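Local coordinates for protein dephospho-CoA kinase (Legionella pneumophila subsp. pneumophila, PDB 4TTR) that probably catalyses the last step of coenzyme A biosynthesis, the ATP-dependent phosphorylation of the 3'-hydroxyl of dephospho-CoA, at residues E34-L39 with S119-I124; D63-F68 with G77-K82; W97-L102 with L129-H134. All coordinates share one frame; numbering follows the deposited sequence.

Contact 1 of 3, residues E34-L39 with S119-I124; sequences EFFSEL and SPYCLI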
loop_
_atom_site.group_PDB
_atom_site.type_symbol
_atom_site.label_atom_id
_atom_site.label_comp_id
_atom_site.label_asym_id
_atom_site.label_seq_id
_atom_site.Cartn_x
_atom_site.Cartn_y
_atom_site.Cartn_z
ATOM N N GLU A 34 4.980 -6.826 -8.029
ATOM C CA GLU A 34 5.923 -7.089 -9.111
ATOM C C GLU A 34 5.498 -8.313 -9.922
ATOM O O GLU A 34 5.596 -8.315 -11.148
ATOM C CB GLU A 34 7.339 -7.279 -8.550
ATOM C CG GLU A 34 8.409 -7.578 -9.600
ATOM C CD GLU A 34 8.567 -6.471 -10.635
ATOM O OE1 GLU A 34 9.145 -6.741 -11.709
ATOM O OE2 GLU A 34 8.122 -5.331 -10.377
ATOM N N PHE A 35 5.021 -9.350 -9.240
ATOM C CA PHE A 35 4.573 -10.556 -9.930
ATOM C C PHE A 35 3.366 -10.244 -10.817
ATOM O O PHE A 35 3.286 -10.726 -11.943
ATOM C CB PHE A 35 4.239 -11.673 -8.929
ATOM C CG PHE A 35 5.451 -12.413 -8.405
ATOM C CD1 PHE A 35 6.475 -12.797 -9.256
ATOM C CD2 PHE A 35 5.562 -12.720 -7.057
ATOM C CE1 PHE A 35 7.582 -13.472 -8.777
ATOM C CE2 PHE A 35 6.672 -13.395 -6.571
ATOM C CZ PHE A 35 7.681 -13.770 -7.432
ATOM N N PHE A 36 2.438 -9.430 -10.320
ATOM C CA PHE A 36 1.311 -8.986 -11.140
ATOM C C PHE A 36 1.810 -8.164 -12.320
ATOM O O PHE A 36 1.316 -8.298 -13.445
ATOM C CB PHE A 36 0.313 -8.171 -10.313
ATOM C CG PHE A 36 -0.676 -9.013 -9.566
ATOM C CD1 PHE A 36 -1.701 -9.656 -10.240
ATOM C CD2 PHE A 36 -0.574 -9.183 -8.195
ATOM C CE1 PHE A 36 -2.608 -10.446 -9.561
ATOM C CE2 PHE A 36 -1.481 -9.970 -7.511
ATOM C CZ PHE A 36 -2.499 -10.600 -8.194
ATOM N N SER A 37 2.804 -7.326 -12.056
ATOM C CA SER A 37 3.397 -6.487 -13.089
ATOM C C SER A 37 3.972 -7.353 -14.201
ATOM O O SER A 37 3.799 -7.073 -15.387
ATOM C CB SER A 37 4.494 -5.602 -12.486
ATOM O OG SER A 37 4.700 -4.440 -13.266
ATOM N N GLU A 38 4.651 -8.420 -13.798
ATOM C CA GLU A 38 5.337 -9.288 -14.738
ATOM C C GLU A 38 4.366 -10.165 -15.526
ATOM O O GLU A 38 4.755 -10.795 -16.508
ATOM C CB GLU A 38 6.359 -10.146 -13.993
ATOM C CG GLU A 38 7.525 -9.333 -13.447
ATOM C CD GLU A 38 8.392 -10.112 -12.476
ATOM O OE1 GLU A 38 8.123 -11.310 -12.256
ATOM O OE2 GLU A 38 9.350 -9.526 -11.936
ATOM N N LEU A 39 3.105 -10.197 -15.100
ATOM C CA LEU A 39 2.054 -10.884 -15.852
ATOM C C LEU A 39 1.354 -9.924 -16.811
ATOM O O LEU A 39 0.329 -10.261 -17.401
ATOM C CB LEU A 39 1.035 -11.511 -14.900
ATOM C CG LEU A 39 1.529 -12.746 -14.144
ATOM C CD1 LEU A 39 0.615 -13.064 -12.969
ATOM C CD2 LEU A 39 1.637 -13.946 -15.081
ATOM N N SER A 119 -4.138 -2.952 -19.676
ATOM C CA SER A 119 -4.321 -4.334 -19.243
ATOM C C SER A 119 -5.804 -4.643 -19.006
ATOM O O SER A 119 -6.612 -3.724 -18.875
ATOM C CB SER A 119 -3.501 -4.605 -17.977
ATOM O OG SER A 119 -3.828 -3.701 -16.939
ATOM N N PRO A 120 -6.167 -5.941 -18.964
ATOM C CA PRO A 120 -7.569 -6.358 -18.810
ATOM C C PRO A 120 -8.174 -5.938 -17.475
ATOM O O PRO A 120 -9.382 -5.722 -17.379
ATOM C CB PRO A 120 -7.497 -7.889 -18.913
ATOM C CG PRO A 120 -6.191 -8.181 -19.555
ATOM C CD PRO A 120 -5.270 -7.099 -19.122
ATOM N N TYR A 121 -7.338 -5.858 -16.446
ATOM C CA TYR A 121 -7.742 -5.279 -15.174
ATOM C C TYR A 121 -6.535 -4.550 -14.603
ATOM O O TYR A 121 -5.415 -4.738 -15.081
ATOM C CB TYR A 121 -8.261 -6.346 -14.205
ATOM C CG TYR A 121 -7.203 -7.317 -13.735
ATOM C CD1 TYR A 121 -6.951 -8.491 -14.437
ATOM C CD2 TYR A 121 -6.457 -7.062 -12.594
ATOM C CE1 TYR A 121 -5.986 -9.376 -14.018
ATOM C CE2 TYR A 121 -5.489 -7.942 -12.169
ATOM C CZ TYR A 121 -5.255 -9.096 -12.884
ATOM O OH TYR A 121 -4.294 -9.983 -12.468
ATOM N N CYS A 122 -6.772 -3.720 -13.593
ATOM C CA CYS A 122 -5.728 -2.874 -13.018
ATOM C C CYS A 122 -5.544 -3.175 -11.537
ATOM O O CYS A 122 -6.501 -3.476 -10.829
ATOM C CB CYS A 122 -6.075 -1.394 -13.217
ATOM S SG CYS A 122 -4.798 -0.221 -12.683
ATOM N N LEU A 123 -4.301 -3.096 -11.085
ATOM C CA LEU A 123 -3.969 -3.277 -9.681
ATOM C C LEU A 123 -3.568 -1.936 -9.073
ATOM O O LEU A 123 -2.695 -1.254 -9.596
ATOM C CB LEU A 123 -2.840 -4.293 -9.534
ATOM C CG LEU A 123 -2.640 -4.896 -8.148
ATOM C CD1 LEU A 123 -3.748 -5.889 -7.829
ATOM C CD2 LEU A 123 -1.285 -5.565 -8.082
ATOM N N ILE A 124 -4.229 -1.560 -7.983
ATOM C CA ILE A 124 -3.933 -0.318 -7.280
ATOM C C ILE A 124 -3.403 -0.627 -5.880
ATOM O O ILE A 124 -4.149 -1.076 -5.011
ATOM C CB ILE A 124 -5.180 0.586 -7.164
ATOM C CG1 ILE A 124 -5.859 0.752 -8.528
ATOM C CG2 ILE A 124 -4.793 1.942 -6.589
ATOM C CD1 ILE A 124 -7.170 1.517 -8.483
#
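F36 turns its CG anti to its own carbonyl carbon (chi1 -84°), which carries the phenyl ring off helix 29-38 toward the residues 119-124. On the facing segment, Y121 has CG between its backbone N and carbonyl carbon (chi1 67°). This swings a side chain that leaves the backbone at an angle back toward the helix, and its hydroxyl arrives at the phenyl ring. Y121 OH lies 3.4 Å from F36 CE1, at the edge of the phenyl ring and near its plane. F36 CE1 in turn lies near the plane of the tyrosine ring, at its hydroxyl edge. The two side chains cross at about a right angle, and the meeting is hydroxyl to ring edge. One branch of L123, its CD2 methyl, comes obliquely onto the CB-CG-CD2 side of F36. L123 CD2 is 3.7 Å from F36 CD2 and 3.8 Å from F36 CB, an apolar contact. F36 thus has the tyrosine hydroxyl on its CD1-CE1 side and a methyl on its CD2 side.

The polar end of Y121 is satisfied elsewhere, by a hydrogen bond with H204 ND1 of helix 192-213. V200 of the same helix touches F36. S119 OG donates to Y121 O over 2.7 Å, from above the carbonyl plane. All three touching residues are buried. Helix 29-38 follows the P-loop and begins at K29, a predicted ATP-binding residue whose side chain lies about 9 Å from that of L123. This is helix-on-sheet packing of the P-loop NTPase fold, with the Walker A helix lying against the central parallel sheet.

Contact 2 of 3, residues D63-F68 with G77-K82; sequences DIISHF and GELDRK. With PO4 (phosphate ion), chain C.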
loop_
_atom_site.group_PDB
_atom_site.type_symbol
_atom_site.label_atom_id
_atom_site.label_comp_id
_atom_site.label_asym_id
_atom_site.label_seq_id
_atom_site.Cartn_x
_atom_site.Cartn_y
_atom_site.Cartn_z
ATOM N N ASP A 63 2.450 22.170 2.771
ATOM C CA ASP A 63 1.452 22.024 3.826
ATOM C C ASP A 63 1.910 21.043 4.902
ATOM O O ASP A 63 1.617 21.225 6.082
ATOM C CB ASP A 63 0.117 21.559 3.246
ATOM C CG ASP A 63 -0.468 22.547 2.256
ATOM O OD1 ASP A 63 -0.083 23.735 2.288
ATOM O OD2 ASP A 63 -1.323 22.131 1.448
ATOM N N ILE A 64 2.618 20.000 4.484
ATOM C CA ILE A 64 3.155 19.007 5.404
ATOM C C ILE A 64 4.169 19.642 6.358
ATOM O O ILE A 64 4.108 19.431 7.571
ATOM C CB ILE A 64 3.810 17.837 4.626
ATOM C CG1 ILE A 64 2.723 16.950 4.019
ATOM C CG2 ILE A 64 4.697 16.985 5.536
ATOM C CD1 ILE A 64 3.226 15.960 2.988
ATOM N N ILE A 65 5.093 20.424 5.810
ATOM C CA ILE A 65 6.140 21.050 6.614
ATOM C C ILE A 65 5.566 22.139 7.513
ATOM O O ILE A 65 6.008 22.308 8.650
ATOM C CB ILE A 65 7.246 21.630 5.715
ATOM C CG1 ILE A 65 8.002 20.485 5.045
ATOM C CG2 ILE A 65 8.224 22.496 6.516
ATOM C CD1 ILE A 65 8.824 20.906 3.854
ATOM N N SER A 66 4.585 22.880 7.016
ATOM C CA SER A 66 3.943 23.907 7.823
ATOM C C SER A 66 3.154 23.260 8.958
ATOM O O SER A 66 3.101 23.785 10.071
ATOM C CB SER A 66 3.026 24.780 6.965
ATOM O OG SER A 66 1.689 24.315 7.005
ATOM N N HIS A 67 2.553 22.110 8.674
ATOM C CA HIS A 67 1.730 21.407 9.653
ATOM C C HIS A 67 2.560 20.744 10.749
ATOM O O HIS A 67 2.304 20.938 11.938
ATOM C CB HIS A 67 0.874 20.352 8.951
ATOM C CG HIS A 67 -0.090 19.653 9.857
ATOM N ND1 HIS A 67 -1.266 20.233 10.281
ATOM C CD2 HIS A 67 -0.054 18.421 10.417
ATOM C CE1 HIS A 67 -1.914 19.388 11.062
ATOM N NE2 HIS A 67 -1.199 18.281 11.164
ATOM N N PHE A 68 3.552 19.958 10.348
ATOM C CA PHE A 68 4.353 19.202 11.301
ATOM C C PHE A 68 5.543 20.001 11.816
ATOM O O PHE A 68 6.089 19.690 12.873
ATOM C CB PHE A 68 4.840 17.899 10.668
ATOM C CG PHE A 68 3.746 16.899 10.420
ATOM C CD1 PHE A 68 3.069 16.314 11.479
ATOM C CD2 PHE A 68 3.404 16.532 9.129
ATOM C CE1 PHE A 68 2.063 15.387 11.252
ATOM C CE2 PHE A 68 2.400 15.606 8.895
ATOM C CZ PHE A 68 1.728 15.033 9.957
ATOM N N GLY A 77 16.336 19.548 2.527
ATOM C CA GLY A 77 15.121 20.222 2.114
ATOM C C GLY A 77 14.115 19.188 1.638
ATOM O O GLY A 77 12.995 19.518 1.257
ATOM N N GLU A 78 14.530 17.923 1.656
ATOM C CA GLU A 78 13.645 16.805 1.361
ATOM C C GLU A 78 12.883 16.422 2.628
ATOM O O GLU A 78 13.354 16.669 3.738
ATOM C CB GLU A 78 14.450 15.614 0.835
ATOM C CG GLU A 78 13.720 14.764 -0.179
ATOM C CD GLU A 78 13.454 15.509 -1.475
ATOM O OE1 GLU A 78 14.422 16.011 -2.087
ATOM O OE2 GLU A 78 12.276 15.599 -1.876
ATOM N N LEU A 79 11.708 15.823 2.468
ATOM C CA LEU A 79 10.922 15.391 3.619
ATOM C C LEU A 79 11.594 14.235 4.346
ATOM O O LEU A 79 12.168 13.342 3.722
ATOM C CB LEU A 79 9.515 14.974 3.192
ATOM C CG LEU A 79 8.506 16.075 2.862
ATOM C CD1 LEU A 79 7.194 15.445 2.424
ATOM C CD2 LEU A 79 8.279 16.998 4.048
ATOM N N ASP A 80 11.526 14.271 5.672
ATOM C CA ASP A 80 11.960 13.153 6.498
ATOM C C ASP A 80 10.836 12.126 6.549
ATOM O O ASP A 80 10.006 12.139 7.460
ATOM C CB ASP A 80 12.330 13.627 7.906
ATOM C CG ASP A 80 12.975 12.536 8.743
ATOM O OD1 ASP A 80 12.835 11.341 8.400
ATOM O OD2 ASP A 80 13.624 12.875 9.752
ATOM N N ARG A 81 10.820 11.233 5.567
ATOM C CA ARG A 81 9.707 10.311 5.389
ATOM C C ARG A 81 9.659 9.240 6.473
ATOM O O ARG A 81 8.578 8.780 6.840
ATOM C CB ARG A 81 9.785 9.667 4.007
ATOM C CG ARG A 81 9.550 10.672 2.895
ATOM C CD ARG A 81 9.537 10.026 1.525
ATOM N NE ARG A 81 9.558 11.029 0.461
ATOM C CZ ARG A 81 8.522 11.794 0.130
ATOM N NH1 ARG A 81 7.370 11.688 0.778
ATOM N NH2 ARG A 81 8.640 12.674 -0.854
ATOM N N LYS A 82 10.822 8.849 6.984
ATOM C CA LYS A 82 10.886 7.914 8.104
ATOM C C LYS A 82 10.179 8.528 9.304
ATOM O O LYS A 82 9.344 7.888 9.941
ATOM C CB LYS A 82 12.340 7.574 8.454
ATOM C CG LYS A 82 12.598 6.096 8.736
ATOM C CD LYS A 82 11.988 5.636 10.055
ATOM C CE LYS A 82 13.008 5.655 11.187
ATOM N NZ LYS A 82 12.421 5.190 12.478
HETATM P P PO4 C . 4.679 10.198 2.468
HETATM O O1 PO4 C . 5.483 11.129 3.343
HETATM O O2 PO4 C . 3.743 9.375 3.322
HETATM O O3 PO4 C . 5.619 9.282 1.721
HETATM O O4 PO4 C . 3.873 11.004 1.477
#
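L79 pushes its two methyls against I64 and I65 of helix 59-68. This is an apolar contact between a helix and the turn that leads into helix 81-90, within the helical part of this P-loop kinase. L79 sits just ahead of the N-cap D80, whose OD1 accepts from R83 N in the first turn of the helix. D80 is also the centre of an inverse gamma turn.

The CD2 methyl of L79 does most of the touching. L79 CD2 lies 3.6 Å from I65 CG1 and 3.9 Å from I64 CG2, so one methyl touches two consecutive residues of the helix. L79 CD1 meets I64 CD1 at 4.0 Å. I64 crosses L79 at about a right angle, while I65 comes in at a slant. I65 leaves its helix at an angle, and the arm from CG1 to CD1 extends away from the backbone (chi2 163°) to reach the leucine. I64 sets out toward L79 from its backbone. I64 and L79 are both buried, and I84 of helix 81-90 and T54 touch them both. I65 is partly exposed and also packs on V73.

R81 takes no part in this apolar patch. Its chain is extended from CG to NE and carries the guanidinium toward a phosphate ion, probably from the crystallisation liquor. R81 NH1 also hydrogen-bonds T54 OG1. The bond to the phosphate is weak: R81 NH1 lies 3.1 Å from O3 of the ion, and the N-H...O angle is only 127°.

Contact 3 of 3, residues W97-L102 with L129-H134; sequences WLESLL and LFNKHH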
loop_
_atom_site.group_PDB
_atom_site.type_symbol
_atom_site.label_atom_id
_atom_site.label_comp_id
_atom_site.label_asym_id
_atom_site.label_seq_id
_atom_site.Cartn_x
_atom_site.Cartn_y
_atom_site.Cartn_z
ATOM N N TRP A 97 -5.337 13.306 8.894
ATOM C CA TRP A 97 -5.058 14.631 8.357
ATOM C C TRP A 97 -4.269 14.502 7.061
ATOM O O TRP A 97 -4.607 15.119 6.054
ATOM C CB TRP A 97 -4.287 15.491 9.363
ATOM C CG TRP A 97 -3.945 16.850 8.819
ATOM C CD1 TRP A 97 -4.698 17.986 8.915
ATOM C CD2 TRP A 97 -2.771 17.211 8.078
ATOM N NE1 TRP A 97 -4.063 19.029 8.284
ATOM C CE2 TRP A 97 -2.880 18.580 7.764
ATOM C CE3 TRP A 97 -1.640 16.509 7.653
ATOM C CZ2 TRP A 97 -1.901 19.260 7.044
ATOM C CZ3 TRP A 97 -0.670 17.187 6.939
ATOM C CH2 TRP A 97 -0.806 18.548 6.642
ATOM N N LEU A 98 -3.225 13.680 7.091
ATOM C CA LEU A 98 -2.346 13.522 5.943
ATOM C C LEU A 98 -3.069 12.834 4.789
ATOM O O LEU A 98 -2.846 13.163 3.625
ATOM C CB LEU A 98 -1.099 12.727 6.332
ATOM C CG LEU A 98 -0.045 12.563 5.235
ATOM C CD1 LEU A 98 0.434 13.915 4.726
ATOM C CD2 LEU A 98 1.132 11.738 5.731
ATOM N N GLU A 99 -3.936 11.882 5.114
ATOM C CA GLU A 99 -4.686 11.166 4.094
ATOM C C GLU A 99 -5.695 12.110 3.444
ATOM O O GLU A 99 -5.924 12.044 2.238
ATOM C CB GLU A 99 -5.383 9.939 4.695
ATOM C CG GLU A 99 -5.872 8.924 3.662
ATOM C CD GLU A 99 -7.181 9.318 3.004
ATOM O OE1 GLU A 99 -7.993 9.998 3.662
ATOM O OE2 GLU A 99 -7.402 8.944 1.830
ATOM N N SER A 100 -6.283 12.999 4.239
ATOM C CA SER A 100 -7.230 13.975 3.710
ATOM C C SER A 100 -6.533 14.982 2.806
ATOM O O SER A 100 -7.099 15.418 1.806
ATOM C CB SER A 100 -7.944 14.715 4.839
ATOM O OG SER A 100 -8.660 13.816 5.664
ATOM N N LEU A 101 -5.307 15.353 3.167
ATOM C CA LEU A 101 -4.536 16.320 2.394
ATOM C C LEU A 101 -4.173 15.769 1.020
ATOM O O LEU A 101 -4.294 16.462 0.015
ATOM C CB LEU A 101 -3.257 16.713 3.143
ATOM C CG LEU A 101 -2.290 17.641 2.396
ATOM C CD1 LEU A 101 -2.808 19.069 2.383
ATOM C CD2 LEU A 101 -0.900 17.576 3.003
ATOM N N LEU A 102 -3.725 14.518 0.990
ATOM C CA LEU A 102 -3.179 13.925 -0.224
ATOM C C LEU A 102 -4.237 13.277 -1.112
ATOM O O LEU A 102 -4.018 13.110 -2.309
ATOM C CB LEU A 102 -2.121 12.884 0.139
ATOM C CG LEU A 102 -0.893 13.410 0.884
ATOM C CD1 LEU A 102 -0.050 12.251 1.387
ATOM C CD2 LEU A 102 -0.068 14.327 -0.003
ATOM N N LEU A 129 -5.041 0.405 5.942
ATOM C CA LEU A 129 -6.255 0.998 6.495
ATOM C C LEU A 129 -6.808 2.079 5.573
ATOM O O LEU A 129 -7.094 3.194 6.010
ATOM C CB LEU A 129 -5.973 1.593 7.875
ATOM C CG LEU A 129 -5.418 0.632 8.923
ATOM C CD1 LEU A 129 -4.910 1.424 10.113
ATOM C CD2 LEU A 129 -6.478 -0.369 9.353
ATOM N N PHE A 130 -6.960 1.743 4.297
ATOM C CA PHE A 130 -7.427 2.709 3.314
ATOM C C PHE A 130 -8.876 3.105 3.582
ATOM O O PHE A 130 -9.698 2.282 3.988
ATOM C CB PHE A 130 -7.285 2.149 1.895
ATOM C CG PHE A 130 -8.214 1.004 1.591
ATOM C CD1 PHE A 130 -7.887 -0.290 1.956
ATOM C CD2 PHE A 130 -9.409 1.225 0.926
ATOM C CE1 PHE A 130 -8.737 -1.340 1.672
ATOM C CE2 PHE A 130 -10.263 0.177 0.639
ATOM C CZ PHE A 130 -9.927 -1.105 1.012
ATOM N N ASN A 131 -9.175 4.382 3.365
ATOM C CA ASN A 131 -10.538 4.877 3.471
ATOM C C ASN A 131 -11.347 4.385 2.280
ATOM O O ASN A 131 -11.033 4.706 1.132
ATOM C CB ASN A 131 -10.554 6.409 3.536
ATOM C CG ASN A 131 -11.926 6.971 3.870
ATOM O OD1 ASN A 131 -12.944 6.297 3.725
ATOM N ND2 ASN A 131 -11.955 8.218 4.322
ATOM N N LYS A 132 -12.386 3.606 2.559
ATOM C CA LYS A 132 -13.192 3.007 1.500
ATOM C C LYS A 132 -13.904 4.093 0.706
ATOM O O LYS A 132 -14.054 3.988 -0.510
ATOM C CB LYS A 132 -14.219 2.025 2.070
ATOM C CG LYS A 132 -13.813 1.357 3.371
ATOM C CD LYS A 132 -14.674 0.146 3.661
ATOM C CE LYS A 132 -13.879 -1.133 3.487
ATOM N NZ LYS A 132 -14.749 -2.338 3.499
ATOM N N HIS A 133 -14.337 5.141 1.403
ATOM C CA HIS A 133 -15.033 6.254 0.767
ATOM C C HIS A 133 -14.149 6.935 -0.271
ATOM O O HIS A 133 -14.644 7.629 -1.157
ATOM C CB HIS A 133 -15.489 7.274 1.815
ATOM C CG HIS A 133 -16.566 6.769 2.725
ATOM N ND1 HIS A 133 -16.901 5.434 2.816
ATOM C CD2 HIS A 133 -17.388 7.420 3.582
ATOM C CE1 HIS A 133 -17.879 5.287 3.692
ATOM N NE2 HIS A 133 -18.194 6.477 4.171
ATOM N N HIS A 134 -12.840 6.735 -0.154
ATOM C CA HIS A 134 -11.889 7.300 -1.103
ATOM C C HIS A 134 -11.567 6.309 -2.225
ATOM O O HIS A 134 -11.038 6.698 -3.271
ATOM C CB HIS A 134 -10.610 7.726 -0.375
ATOM C CG HIS A 134 -10.796 8.915 0.518
ATOM N ND1 HIS A 134 -9.746 9.545 1.152
ATOM C CD2 HIS A 134 -11.913 9.587 0.880
ATOM C CE1 HIS A 134 -10.211 10.558 1.863
ATOM N NE2 HIS A 134 -11.521 10.605 1.718
HETATM O O HOH W 1 -6.784 5.977 2.322
#
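E99 and H134 come from opposite directions and meet as a carboxylate against the edge of an imidazole. The pair is a His-carboxylate hydrogen bond. It ties helix 92-115 to the loop between strands 122-125 and 140-145 of the P-loop NTPase fold. H134 ND1 donates to E99 OE2 over 2.5 Å, so short that the exact length is doubtful. The acceptor lies close to the ring plane and uses its syn lone pair, on the side of the other carboxylate oxygen. The bond is bent, with an N-H...O angle of 148°. The carboxylate is turned 34° against the ring. E99 OE1 also faces this edge of the imidazole but makes no hydrogen bond to ND1.

E99 reaches across with CG anti to its backbone N (chi1 -164°) and a bend at the next bond. H103 of the same helix 92-115 stacks with the H134 ring.

N131 lies beside the histidine in its own segment. N131 ND2 sits over one face of the H134 imidazole, 3.5 Å above the plane and offset toward the rim. Its OD1 accepts from H133 N in an Asx turn at the start of the 3-10 segment 132-134. Across the contact, N131 only approaches the carboxylate with CB, and that approach is a loose one. A water completes the link between helix and loop: it donates to E99 OE2 and accepts from the backbone N of N131, with both distances 3.1 Å.

In the fold
The contacts spread from the sheet to the helical flank of one P-loop kinase domain. Contact 1 packs helix 29-38 on strand 122-125 of the parallel sheet. Contact 2 lies on the opposite side of the chain's centre, with the two centres 32 Å apart. Along the chain it falls wholly between the two segments of contact 1. Contact 3 follows contact 2, and its segments alternate with those of contact 1; their centres are 23 Å apart. Contacts 2 and 3 touch: H67 stacks with W97, and I64 and D63 pack on L101. Helix 92-115 thus joins the outlying helices to the loop after strand 122-125, and so to the sheet beside the predicted ATP site.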